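Local coordinates for putative branched-chain amino acid ABC transporter, periplasmic branched-chain amino acid-binding protein (Pseudomonas protegens Pf-5, PDB 4RU0), which probably binds a small solute, perhaps a branched-chain amino acid, in the periplasm and delivers it to an ABC transporter, at residues 39-44 against 81-86; 55-60 against 331-336; 108-113 against 130-135. One frame throughout, in Å; residues are numbered along the deposited sequence.

Contact 1. Residues 39-44 against 81-86; sequences ATYRVG and CETEWT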
ATOM      1  N   ALA A  39     -14.800  -4.186  -3.112  1.00 40.35           N
ATOM      2  CA  ALA A  39     -15.227  -2.808  -3.321  1.00 41.31           C
ATOM      3  C   ALA A  39     -14.408  -2.192  -4.450  1.00 41.99           C
ATOM      4  O   ALA A  39     -13.237  -1.857  -4.268  1.00 39.30           O
ATOM      5  CB  ALA A  39     -15.082  -1.995  -2.038  1.00 37.82           C
ATOM      6  N   THR A  40     -15.026  -2.055  -5.618  1.00 41.15           N
ATOM      7  CA  THR A  40     -14.289  -1.690  -6.823  1.00 41.95           C
ATOM      8  C   THR A  40     -14.907  -0.507  -7.550  1.00 45.08           C
ATOM      9  O   THR A  40     -16.093  -0.213  -7.381  1.00 46.89           O
ATOM     10  CB  THR A  40     -14.213  -2.875  -7.811  1.00 48.48           C
ATOM     11  OG1 THR A  40     -15.534  -3.206  -8.260  1.00 53.50           O
ATOM     12  CG2 THR A  40     -13.580  -4.095  -7.152  1.00 43.99           C
ATOM     13  N   TYR A  41     -14.096   0.174  -8.354  1.00 42.35           N
ATOM     14  CA  TYR A  41     -14.610   1.189  -9.260  1.00 42.89           C
ATOM     15  C   TYR A  41     -14.290   0.828 -10.706  1.00 53.09           C
ATOM     16  O   TYR A  41     -13.146   0.530 -11.044  1.00 49.54           O
ATOM     17  CB  TYR A  41     -14.058   2.583  -8.917  1.00 41.63           C
ATOM     18  CG  TYR A  41     -12.597   2.636  -8.519  1.00 49.61           C
ATOM     19  CD1 TYR A  41     -11.595   2.760  -9.477  1.00 53.50           C
ATOM     20  CD2 TYR A  41     -12.220   2.601  -7.181  1.00 46.32           C
ATOM     21  CE1 TYR A  41     -10.260   2.823  -9.112  1.00 41.11           C
ATOM     22  CE2 TYR A  41     -10.889   2.662  -6.809  1.00 45.78           C
ATOM     23  CZ  TYR A  41      -9.913   2.772  -7.777  1.00 46.08           C
ATOM     24  OH  TYR A  41      -8.590   2.829  -7.404  1.00 44.32           O
ATOM     25  N   ARG A  42     -15.319   0.840 -11.550  1.00 54.69           N
ATOM     26  CA  ARG A  42     -15.153   0.579 -12.976  1.00 55.64           C
ATOM     27  C   ARG A  42     -15.751   1.710 -13.798  1.00 57.67           C
ATOM     28  O   ARG A  42     -15.873   1.615 -15.016  1.00 70.52           O
ATOM     29  CB  ARG A  42     -15.794  -0.754 -13.357  1.00 49.61           C
ATOM     30  CG  ARG A  42     -15.090  -1.948 -12.747  1.00 49.45           C
ATOM     31  CD  ARG A  42     -15.807  -3.242 -13.061  1.00 51.10           C
ATOM     32  NE  ARG A  42     -15.077  -4.391 -12.532  1.00 51.15           N
ATOM     33  CZ  ARG A  42     -14.049  -4.966 -13.147  1.00 52.24           C
ATOM     34  NH1 ARG A  42     -13.630  -4.498 -14.317  1.00 53.37           N
ATOM     35  NH2 ARG A  42     -13.443  -6.010 -12.595  1.00 52.30           N
ATOM     36  N   VAL A  43     -16.122   2.784 -13.113  1.00 57.25           N
ATOM     37  CA  VAL A  43     -16.670   3.967 -13.758  1.00 59.43           C
ATOM     38  C   VAL A  43     -15.852   5.176 -13.337  1.00 54.97           C
ATOM     39  O   VAL A  43     -15.403   5.255 -12.195  1.00 62.07           O
ATOM     40  CB  VAL A  43     -18.155   4.176 -13.386  1.00 57.98           C
ATOM     41  CG1 VAL A  43     -18.743   5.360 -14.144  1.00 61.89           C
ATOM     42  CG2 VAL A  43     -18.952   2.911 -13.668  1.00 60.17           C
ATOM     43  N   GLY A  44     -15.640   6.110 -14.256  1.00 48.93           N
ATOM     44  CA  GLY A  44     -14.933   7.335 -13.925  1.00 47.98           C
ATOM     45  C   GLY A  44     -13.496   7.364 -14.402  1.00 57.63           C
ATOM     46  O   GLY A  44     -13.040   6.457 -15.104  1.00 63.35           O
ATOM     47  N   CYS A  81     -19.028  -4.599  -5.789  1.00 44.51           N
ATOM     48  CA  CYS A  81     -19.948  -3.491  -5.598  1.00 43.72           C
ATOM     49  C   CYS A  81     -19.268  -2.217  -6.094  1.00 43.00           C
ATOM     50  O   CYS A  81     -18.120  -1.949  -5.749  1.00 42.07           O
ATOM     51  CB  CYS A  81     -20.355  -3.365  -4.129  1.00 42.31           C
ATOM     52  SG  CYS A  81     -21.468  -1.982  -3.757  1.00 77.09           S
ATOM     53  N   GLU A  82     -19.970  -1.451  -6.921  1.00 43.57           N
ATOM     54  CA  GLU A  82     -19.403  -0.241  -7.507  1.00 43.18           C
ATOM     55  C   GLU A  82     -19.335   0.900  -6.494  1.00 52.49           C
ATOM     56  O   GLU A  82     -20.353   1.313  -5.943  1.00 53.22           O
ATOM     57  CB  GLU A  82     -20.218   0.188  -8.727  1.00 44.58           C
ATOM     58  CG  GLU A  82     -19.678   1.421  -9.431  1.00 52.74           C
ATOM     59  CD  GLU A  82     -18.258   1.235  -9.949  1.00 52.83           C
ATOM     60  OE1 GLU A  82     -17.903   0.109 -10.369  1.00 45.78           O
ATOM     61  OE2 GLU A  82     -17.498   2.225  -9.933  1.00 52.43           O
ATOM     62  N   THR A  83     -18.129   1.408  -6.256  1.00 40.45           N
ATOM     63  CA  THR A  83     -17.931   2.471  -5.274  1.00 43.29           C
ATOM     64  C   THR A  83     -17.684   3.819  -5.947  1.00 43.83           C
ATOM     65  O   THR A  83     -17.756   4.868  -5.302  1.00 44.33           O
ATOM     66  CB  THR A  83     -16.746   2.158  -4.336  1.00 37.79           C
ATOM     67  OG1 THR A  83     -15.509   2.340  -5.041  1.00 51.35           O
ATOM     68  CG2 THR A  83     -16.841   0.724  -3.822  1.00 38.10           C
ATOM     69  N   GLU A  84     -17.386   3.777  -7.243  1.00 43.60           N
ATOM     70  CA  GLU A  84     -17.109   4.973  -8.036  1.00 40.38           C
ATOM     71  C   GLU A  84     -16.045   5.864  -7.403  1.00 52.48           C
ATOM     72  O   GLU A  84     -16.050   7.082  -7.610  1.00 58.65           O
ATOM     73  CB  GLU A  84     -18.389   5.776  -8.252  1.00 40.70           C
ATOM     74  CG  GLU A  84     -19.528   4.956  -8.820  1.00 72.06           C
ATOM     75  CD  GLU A  84     -20.629   5.814  -9.408  1.00 77.65           C
ATOM     76  OE1 GLU A  84     -20.349   6.985  -9.746  1.00 82.03           O
ATOM     77  OE2 GLU A  84     -21.771   5.319  -9.534  1.00 73.24           O
ATOM     78  N   TRP A  85     -15.157   5.252  -6.619  1.00 47.25           N
ATOM     79  CA  TRP A  85     -14.023   5.943  -6.009  1.00 47.31           C
ATOM     80  C   TRP A  85     -14.461   7.001  -4.975  1.00 45.12           C
ATOM     81  O   TRP A  85     -13.647   7.810  -4.521  1.00 42.62           O
ATOM     82  CB  TRP A  85     -13.154   6.573  -7.112  1.00 38.06           C
ATOM     83  CG  TRP A  85     -11.769   6.978  -6.688  1.00 53.31           C
ATOM     84  CD1 TRP A  85     -10.688   6.158  -6.515  1.00 51.32           C
ATOM     85  CD2 TRP A  85     -11.312   8.309  -6.411  1.00 56.13           C
ATOM     86  NE1 TRP A  85      -9.591   6.897  -6.132  1.00 51.54           N
ATOM     87  CE2 TRP A  85      -9.946   8.219  -6.062  1.00 55.92           C
ATOM     88  CE3 TRP A  85     -11.926   9.567  -6.419  1.00 52.22           C
ATOM     89  CZ2 TRP A  85      -9.186   9.342  -5.725  1.00 52.60           C
ATOM     90  CZ3 TRP A  85     -11.169  10.679  -6.083  1.00 51.95           C
ATOM     91  CH2 TRP A  85      -9.814  10.558  -5.741  1.00 50.49           C
ATOM     92  N   THR A  86     -15.734   6.981  -4.585  1.00 36.04           N
ATOM     93  CA  THR A  86     -16.246   7.944  -3.610  1.00 44.32           C
ATOM     94  C   THR A  86     -16.528   7.311  -2.248  1.00 41.73           C
ATOM     95  O   THR A  86     -16.736   6.100  -2.133  1.00 43.46           O
ATOM     96  CB  THR A  86     -17.546   8.619  -4.094  1.00 35.74           C
ATOM     97  OG1 THR A  86     -18.612   7.662  -4.101  1.00 53.96           O
ATOM     98  CG2 THR A  86     -17.365   9.201  -5.488  1.00 36.90           C
TER
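The C-terminal ends of strands 34-40 and 76-82, the two parallel strands of a beta-alpha-beta unit, meet here beside the ligand pocket, with Thr40 paired to Glu82 and Tyr41 lying against Trp85. Thr40 N gives its hydrogen to Cys81 O at 3.1 Å, and Thr40 O takes one from Thr83 N at 2.8 Å. Past this last rung the Glu82 carboxylate takes over. Glu82 CG is anti to its backbone N (chi1 -178°), the chain folds at the next bond, and OE1 accepts from Arg42 N at 2.9 Å through its syn lone pair; a weak second bond from the same N-H reaches OE2. An alanine at Glu82 would probably leave the Arg42 N-H without this partner and the start of the loop after Thr40 freer to move. In the type I' turn from Thr83 to Thr86, Thr83 O receives both the N-H and the hydroxyl of Thr86. Trp85 sends its CD1 edge over one face of the Tyr41 ring, 3.5 Å from CE2 and offset toward the rim, a T-shaped pair with planes at 87°. Trp54 makes a further edge-to-face contact with Tyr41, whose OH has a weak hydrogen bond to the bound pentaoxaheptadecane. The carboxylate holds the backbone just after Tyr41 and the indole edge lies over its ring, consistent with limiting how far this pocket tyrosine can shift.

Contact 2. Residues 55-60 against 331-336; sequences AGMIDY and LVNAAV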
ATOM      1  N   ALA A  55      -8.627  -7.014 -11.291  1.00 58.43           N
ATOM      2  CA  ALA A  55      -8.289  -8.206 -12.059  1.00 52.91           C
ATOM      3  C   ALA A  55      -7.198  -9.014 -11.362  1.00 53.99           C
ATOM      4  O   ALA A  55      -7.167 -10.242 -11.456  1.00 54.25           O
ATOM      5  CB  ALA A  55      -7.855  -7.825 -13.463  1.00 54.38           C
ATOM      6  N   GLY A  56      -6.308  -8.319 -10.658  1.00 51.05           N
ATOM      7  CA  GLY A  56      -5.275  -8.974  -9.874  1.00 50.72           C
ATOM      8  C   GLY A  56      -5.858  -9.739  -8.698  1.00 53.52           C
ATOM      9  O   GLY A  56      -5.478 -10.883  -8.439  1.00 53.35           O
HETATM   10  N   MSE A  57      -6.751  -9.090  -7.974  1.00 51.01           N
HETATM   11  CA  MSE A  57      -7.403  -9.724  -6.867  1.00 51.90           C
HETATM   12  C   MSE A  57      -8.243 -10.882  -7.332  1.00 50.10           C
HETATM   13  O   MSE A  57      -8.186 -11.964  -6.741  1.00 50.75           O
HETATM   14  CB  MSE A  57      -8.296  -8.668  -6.244  1.00 46.47           C
HETATM   15  CG  MSE A  57      -7.569  -7.847  -5.193  1.00 44.48           C
HETATM   16 SE   MSE A  57      -8.709  -6.362  -4.647  0.84 64.61          SE
HETATM   17  CE  MSE A  57      -8.607  -6.761  -2.744  1.00 61.56           C
ATOM     18  N   ILE A  58      -9.007 -10.689  -8.390  1.00 51.17           N
ATOM     19  CA  ILE A  58      -9.861 -11.753  -8.853  1.00 61.20           C
ATOM     20  C   ILE A  58      -9.072 -12.975  -9.330  1.00 62.98           C
ATOM     21  O   ILE A  58      -9.373 -14.085  -8.926  1.00 56.12           O
ATOM     22  CB  ILE A  58     -10.810 -11.257  -9.960  1.00 63.60           C
ATOM     23  CG1 ILE A  58     -11.806 -10.251  -9.391  1.00 52.29           C
ATOM     24  CG2 ILE A  58     -11.575 -12.413 -10.569  1.00 56.33           C
ATOM     25  CD1 ILE A  58     -12.417  -9.329 -10.418  1.00 52.64           C
ATOM     26  N   ASP A  59      -8.034 -12.765 -10.130  1.00 55.69           N
ATOM     27  CA  ASP A  59      -7.306 -13.890 -10.683  1.00 63.80           C
ATOM     28  C   ASP A  59      -6.658 -14.680  -9.581  1.00 64.76           C
ATOM     29  O   ASP A  59      -6.650 -15.897  -9.618  1.00 61.06           O
ATOM     30  CB  ASP A  59      -6.299 -13.463 -11.746  1.00 68.94           C
ATOM     31  CG  ASP A  59      -6.963 -12.935 -12.984  1.00 69.99           C
ATOM     32  OD1 ASP A  59      -6.305 -12.274 -13.807  1.00 70.26           O
ATOM     33  OD2 ASP A  59      -8.166 -13.176 -13.146  1.00 74.25           O
ATOM     34  N   TYR A  60      -6.109 -13.998  -8.590  1.00 63.73           N
ATOM     35  CA  TYR A  60      -5.514 -14.713  -7.472  1.00 64.17           C
ATOM     36  C   TYR A  60      -6.554 -15.510  -6.685  1.00 64.10           C
ATOM     37  O   TYR A  60      -6.260 -16.593  -6.188  1.00 56.24           O
ATOM     38  CB  TYR A  60      -4.673 -13.826  -6.573  1.00 52.69           C
ATOM     39  CG  TYR A  60      -3.959 -14.615  -5.520  1.00 52.61           C
ATOM     40  CD1 TYR A  60      -2.948 -15.487  -5.853  1.00 54.16           C
ATOM     41  CD2 TYR A  60      -4.317 -14.520  -4.201  1.00 53.95           C
ATOM     42  CE1 TYR A  60      -2.296 -16.226  -4.891  1.00 54.23           C
ATOM     43  CE2 TYR A  60      -3.674 -15.260  -3.237  1.00 56.91           C
ATOM     44  CZ  TYR A  60      -2.663 -16.110  -3.593  1.00 59.09           C
ATOM     45  OH  TYR A  60      -2.031 -16.847  -2.635  1.00 52.98           O
ATOM     46  N   LEU A 331      -2.694  -8.462  -6.572  1.00 48.62           N
ATOM     47  CA  LEU A 331      -2.175  -9.762  -6.161  1.00 49.70           C
ATOM     48  C   LEU A 331      -1.756  -9.770  -4.694  1.00 48.05           C
ATOM     49  O   LEU A 331      -2.037 -10.716  -3.965  1.00 48.35           O
ATOM     50  CB  LEU A 331      -0.988 -10.163  -7.042  1.00 51.42           C
ATOM     51  CG  LEU A 331      -1.286 -10.400  -8.523  1.00 53.58           C
ATOM     52  CD1 LEU A 331      -0.008 -10.694  -9.284  1.00 55.18           C
ATOM     53  CD2 LEU A 331      -2.282 -11.543  -8.690  1.00 55.18           C
ATOM     54  N   VAL A 332      -1.087  -8.707  -4.269  1.00 46.42           N
ATOM     55  CA  VAL A 332      -0.574  -8.634  -2.908  1.00 49.60           C
ATOM     56  C   VAL A 332      -1.708  -8.329  -1.925  1.00 43.50           C
ATOM     57  O   VAL A 332      -1.745  -8.862  -0.814  1.00 43.01           O
ATOM     58  CB  VAL A 332       0.552  -7.580  -2.798  1.00 43.88           C
ATOM     59  CG1 VAL A 332       0.836  -7.222  -1.348  1.00 42.14           C
ATOM     60  CG2 VAL A 332       1.809  -8.105  -3.475  1.00 45.39           C
ATOM     61  N   ASN A 333      -2.642  -7.487  -2.355  1.00 42.96           N
ATOM     62  CA  ASN A 333      -3.828  -7.175  -1.565  1.00 43.23           C
ATOM     63  C   ASN A 333      -4.638  -8.434  -1.257  1.00 47.13           C
ATOM     64  O   ASN A 333      -5.079  -8.642  -0.127  1.00 48.69           O
ATOM     65  CB  ASN A 333      -4.704  -6.157  -2.300  1.00 41.50           C
ATOM     66  CG  ASN A 333      -5.494  -5.276  -1.359  1.00 46.17           C
ATOM     67  OD1 ASN A 333      -5.051  -4.978  -0.250  1.00 43.48           O
ATOM     68  ND2 ASN A 333      -6.679  -4.856  -1.796  1.00 44.28           N
ATOM     69  N   ALA A 334      -4.815  -9.278  -2.270  1.00 44.71           N
ATOM     70  CA  ALA A 334      -5.606 -10.492  -2.136  1.00 45.99           C
ATOM     71  C   ALA A 334      -4.886 -11.553  -1.309  1.00 46.45           C
ATOM     72  O   ALA A 334      -5.514 -12.290  -0.551  1.00 48.57           O
ATOM     73  CB  ALA A 334      -5.956 -11.045  -3.508  1.00 48.09           C
ATOM     74  N   ALA A 335      -3.568 -11.628  -1.457  1.00 46.73           N
ATOM     75  CA  ALA A 335      -2.784 -12.649  -0.776  1.00 47.40           C
ATOM     76  C   ALA A 335      -2.758 -12.428   0.735  1.00 48.60           C
ATOM     77  O   ALA A 335      -2.777 -13.387   1.515  1.00 46.23           O
ATOM     78  CB  ALA A 335      -1.371 -12.679  -1.325  1.00 48.12           C
ATOM     79  N   VAL A 336      -2.714 -11.162   1.137  1.00 46.16           N
ATOM     80  CA  VAL A 336      -2.671 -10.801   2.548  1.00 43.95           C
ATOM     81  C   VAL A 336      -3.917 -11.306   3.266  1.00 42.17           C
ATOM     82  O   VAL A 336      -3.831 -11.917   4.329  1.00 45.39           O
ATOM     83  CB  VAL A 336      -2.541  -9.280   2.730  1.00 40.39           C
ATOM     84  CG1 VAL A 336      -2.813  -8.876   4.171  1.00 38.90           C
ATOM     85  CG2 VAL A 336      -1.164  -8.825   2.305  1.00 49.28           C
TER
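Tyr60 and Met57, a selenomethionine in this model, present the largest buried surfaces from helix 55-60, and Leu331 does so from helix 331-336. Tyr60 reaches across to the second helix with CG anti to its own backbone N (chi1 -174°). One side of its ring then runs past two alanines: CD2 is 3.9 Å from Ala334 CB, and CE2 is 3.7 Å from Ala335 CA. Closer to the backbone, Tyr60 CB meets Leu331 CD2 at 3.9 Å. Although the CB of Leu331 points away from the other helix, the branch ending in CD2 comes back to it and also lies 3.3 Å from Gly56 O. The methyl therefore packs against both the glycine carbonyl and the root of the tyrosine side chain, one helical turn apart. Met57 flanks Ala334 from another direction, with CG 4.0 Å from Ala334 CB; the placing of its selenium end near Asn333 is doubtful. Ala334 CB thus has Met57 and Tyr60 as neighbours, while Gly56, with no side chain, lets the backbones approach to 4.9 Å between Gly56 CA and Leu331 CA. No hydrogen bond spans the contact. Around it, helix 299-309 touches Tyr60 through Ile300 and Leu331 through His301 and Leu304. The segment axes come within 7.7 Å and cross at -46°, a close approach of the kind typical of helix pairs with glycine and alanine at the crossing, here between helices 47-67 and 325-348 in the buried core of this periplasmic binding protein.

Contact 3. Residues 108-113 against 130-135; sequences VYQPNG and PLITLG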
ATOM      1  N   VAL A 108     -12.500 -10.380   6.378  1.00 39.29           N
ATOM      2  CA  VAL A 108     -11.749  -9.135   6.289  1.00 37.82           C
ATOM      3  C   VAL A 108     -12.358  -8.254   5.209  1.00 37.58           C
ATOM      4  O   VAL A 108     -12.981  -8.754   4.269  1.00 38.74           O
ATOM      5  CB  VAL A 108     -10.259  -9.376   5.964  1.00 37.99           C
ATOM      6  CG1 VAL A 108      -9.538  -9.999   7.154  1.00 37.99           C
ATOM      7  CG2 VAL A 108     -10.133 -10.255   4.741  1.00 39.59           C
ATOM      8  N   TYR A 109     -12.189  -6.943   5.349  1.00 36.18           N
ATOM      9  CA  TYR A 109     -12.761  -6.013   4.387  1.00 35.97           C
ATOM     10  C   TYR A 109     -11.740  -4.990   3.874  1.00 35.20           C
ATOM     11  O   TYR A 109     -11.033  -4.347   4.653  1.00 34.11           O
ATOM     12  CB  TYR A 109     -13.960  -5.290   5.001  1.00 35.23           C
ATOM     13  CG  TYR A 109     -14.740  -4.494   3.984  1.00 42.90           C
ATOM     14  CD1 TYR A 109     -15.759  -5.085   3.250  1.00 36.51           C
ATOM     15  CD2 TYR A 109     -14.446  -3.156   3.741  1.00 34.35           C
ATOM     16  CE1 TYR A 109     -16.470  -4.365   2.304  1.00 40.51           C
ATOM     17  CE2 TYR A 109     -15.152  -2.429   2.800  1.00 34.57           C
ATOM     18  CZ  TYR A 109     -16.162  -3.037   2.086  1.00 39.37           C
ATOM     19  OH  TYR A 109     -16.869  -2.322   1.147  1.00 39.78           O
ATOM     20  N   GLN A 110     -11.683  -4.844   2.552  1.00 35.89           N
ATOM     21  CA  GLN A 110     -10.768  -3.900   1.904  1.00 35.42           C
ATOM     22  C   GLN A 110     -11.539  -2.869   1.096  1.00 35.32           C
ATOM     23  O   GLN A 110     -11.979  -3.151  -0.016  1.00 50.12           O
ATOM     24  CB  GLN A 110      -9.785  -4.639   0.995  1.00 36.51           C
ATOM     25  CG  GLN A 110      -8.838  -5.560   1.732  1.00 36.65           C
ATOM     26  CD  GLN A 110      -8.562  -6.847   0.973  1.00 38.31           C
ATOM     27  OE1 GLN A 110      -9.477  -7.470   0.436  1.00 43.67           O
ATOM     28  NE2 GLN A 110      -7.298  -7.249   0.928  1.00 38.61           N
ATOM     29  N   PRO A 111     -11.713  -1.666   1.658  1.00 34.12           N
ATOM     30  CA  PRO A 111     -12.504  -0.621   0.993  1.00 37.87           C
ATOM     31  C   PRO A 111     -11.895  -0.136  -0.325  1.00 34.63           C
ATOM     32  O   PRO A 111     -12.629   0.377  -1.164  1.00 35.10           O
ATOM     33  CB  PRO A 111     -12.539   0.511   2.031  1.00 32.70           C
ATOM     34  CG  PRO A 111     -11.424   0.229   2.966  1.00 35.10           C
ATOM     35  CD  PRO A 111     -11.267  -1.257   2.999  1.00 32.91           C
ATOM     36  N   ASN A 112     -10.589  -0.313  -0.504  1.00 34.68           N
ATOM     37  CA  ASN A 112      -9.904   0.134  -1.718  1.00 35.30           C
ATOM     38  C   ASN A 112     -10.175   1.609  -2.015  1.00 34.79           C
ATOM     39  O   ASN A 112     -10.613   1.964  -3.109  1.00 35.60           O
ATOM     40  CB  ASN A 112     -10.316  -0.722  -2.917  1.00 36.86           C
ATOM     41  CG  ASN A 112      -9.969  -2.192  -2.735  1.00 38.38           C
ATOM     42  OD1 ASN A 112      -8.898  -2.529  -2.237  1.00 38.29           O
ATOM     43  ND2 ASN A 112     -10.883  -3.074  -3.133  1.00 38.74           N
ATOM     44  N   GLY A 113      -9.917   2.461  -1.031  1.00 33.58           N
ATOM     45  CA  GLY A 113     -10.264   3.866  -1.126  1.00 33.14           C
ATOM     46  C   GLY A 113     -10.052   4.594   0.187  1.00 31.89           C
ATOM     47  O   GLY A 113     -10.647   4.252   1.209  1.00 31.34           O
ATOM     48  N   PRO A 130     -12.583  -6.267  10.395  1.00 27.92           N
ATOM     49  CA  PRO A 130     -11.251  -5.712  10.146  1.00 27.59           C
ATOM     50  C   PRO A 130     -11.195  -4.955   8.828  1.00 36.17           C
ATOM     51  O   PRO A 130     -11.564  -5.500   7.790  1.00 26.87           O
ATOM     52  CB  PRO A 130     -10.348  -6.953  10.093  1.00 28.98           C
ATOM     53  CG  PRO A 130     -11.177  -8.086  10.610  1.00 31.83           C
ATOM     54  CD  PRO A 130     -12.595  -7.733  10.321  1.00 29.31           C
ATOM     55  N   LEU A 131     -10.760  -3.701   8.877  1.00 29.57           N
ATOM     56  CA  LEU A 131     -10.514  -2.943   7.664  1.00 25.05           C
ATOM     57  C   LEU A 131      -9.059  -3.094   7.285  1.00 27.06           C
ATOM     58  O   LEU A 131      -8.174  -2.823   8.092  1.00 27.03           O
ATOM     59  CB  LEU A 131     -10.855  -1.463   7.846  1.00 24.17           C
ATOM     60  CG  LEU A 131     -12.324  -1.082   8.037  1.00 28.18           C
ATOM     61  CD1 LEU A 131     -12.481   0.440   8.014  1.00 23.42           C
ATOM     62  CD2 LEU A 131     -13.238  -1.747   7.013  1.00 24.11           C
ATOM     63  N   ILE A 132      -8.812  -3.541   6.062  1.00 27.58           N
ATOM     64  CA  ILE A 132      -7.458  -3.591   5.539  1.00 26.35           C
ATOM     65  C   ILE A 132      -7.249  -2.454   4.548  1.00 25.70           C
ATOM     66  O   ILE A 132      -7.968  -2.343   3.556  1.00 26.39           O
ATOM     67  CB  ILE A 132      -7.159  -4.933   4.849  1.00 27.86           C
ATOM     68  CG1 ILE A 132      -7.220  -6.082   5.857  1.00 28.84           C
ATOM     69  CG2 ILE A 132      -5.804  -4.893   4.182  1.00 28.57           C
ATOM     70  CD1 ILE A 132      -7.124  -7.457   5.215  1.00 30.67           C
ATOM     71  N   THR A 133      -6.260  -1.621   4.829  1.00 39.40           N
ATOM     72  CA  THR A 133      -5.775  -0.623   3.879  1.00 25.05           C
ATOM     73  C   THR A 133      -4.294  -0.833   3.623  1.00 31.43           C
ATOM     74  O   THR A 133      -3.461  -0.469   4.418  1.00 29.23           O
ATOM     75  CB  THR A 133      -6.023   0.821   4.367  1.00 24.06           C
ATOM     76  OG1 THR A 133      -5.351   1.049   5.601  1.00 24.66           O
ATOM     77  CG2 THR A 133      -7.466   1.074   4.569  1.00 23.58           C
ATOM     78  N   LEU A 134      -3.963  -1.366   2.464  1.00 28.12           N
ATOM     79  CA  LEU A 134      -2.583  -1.693   2.172  1.00 34.34           C
ATOM     80  C   LEU A 134      -1.871  -0.459   1.659  1.00 33.86           C
ATOM     81  O   LEU A 134      -2.264   0.123   0.678  1.00 40.61           O
ATOM     82  CB  LEU A 134      -2.543  -2.815   1.143  1.00 38.58           C
ATOM     83  CG  LEU A 134      -1.265  -3.558   0.794  1.00 46.75           C
ATOM     84  CD1 LEU A 134      -0.716  -4.311   1.978  1.00 49.81           C
ATOM     85  CD2 LEU A 134      -1.539  -4.529  -0.337  1.00 50.62           C
ATOM     86  N   GLY A 135      -0.824  -0.059   2.353  1.00 33.08           N
ATOM     87  CA  GLY A 135      -0.061   1.124   2.011  1.00 27.07           C
ATOM     88  C   GLY A 135      -0.776   2.459   2.091  1.00 31.29           C
ATOM     89  O   GLY A 135      -0.427   3.387   1.403  1.00 26.95           O
TER
HETATM   90  O   HOH W   1      -8.377  -1.324   1.050  1.00 26.22           O
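This is a buried pairing of extended backbones, a single bridge between Tyr109 and Leu131, where the chain leading into helix 114-126 runs beside the short strand 131-132 that follows it. Two backbone hydrogen bonds frame the bridge: Tyr109 N to Pro130 O at 2.9 Å, and Ile132 N to Tyr109 O at 2.8 Å, the latter nearly straight at 173°. Tyr109 O also receives a CA-H...O contact from Leu131. Ile132 has the most surface buried here. The Ile132 side chain runs aslant that of Val108, with CD1 3.8 Å from Val108 CB, while its CB lies 3.6 Å from Gln110 CG, the Ile132 and Gln110 side chains running side by side in the same direction. The Gln110 CG atom is anti to its own carbonyl carbon (chi1 -65°), and the chain bends beyond it, with NE2 making a weak hydrogen bond to Asn333 O. Tyr109 and Leu131 also lie alongside each other and meet through CD2 of each at 3.8 Å. At Pro111 the ring nitrogen has no hydrogen to give, and Pro111 CD sits 3.5 Å from Ile132 O. That carbonyl is instead served by a water, which donates to Ile132 O at 2.7 Å and accepts from Asn112 N at 2.9 Å, carrying the pairing one step past the proline. Helix 114-126 packs on Pro111, Leu131 and Thr133, helix 325-348 touches Val108, Gln110 and Leu134, Leu362 of helix 355-363 reaches Val108, Pro130 and Ile132, and strand 150-151 pairs with 131-132.

Contacts 1 and 2 share the first beta-alpha-beta unit: helix 47-67, which supplies residues 55-60, connects strands 34-40 and 76-82. Their centres are about 17 Å apart, and that of contact 3 lies about 14 Å from contact 1 and 13 Å from contact 2. Along the chain, contact 1 closes before contact 3 opens, and both segments of contact 3 fall between the two halves of contact 2, whose second helix, 325-348, returns from far along the sequence. Asn112 joins all three, with ND2 probably hydrogen-bonded to Ala39 O and OD1 weakly to Asn333 ND2. The three contacts touch one another, but only contact 1 holds a residue of the ligand pocket.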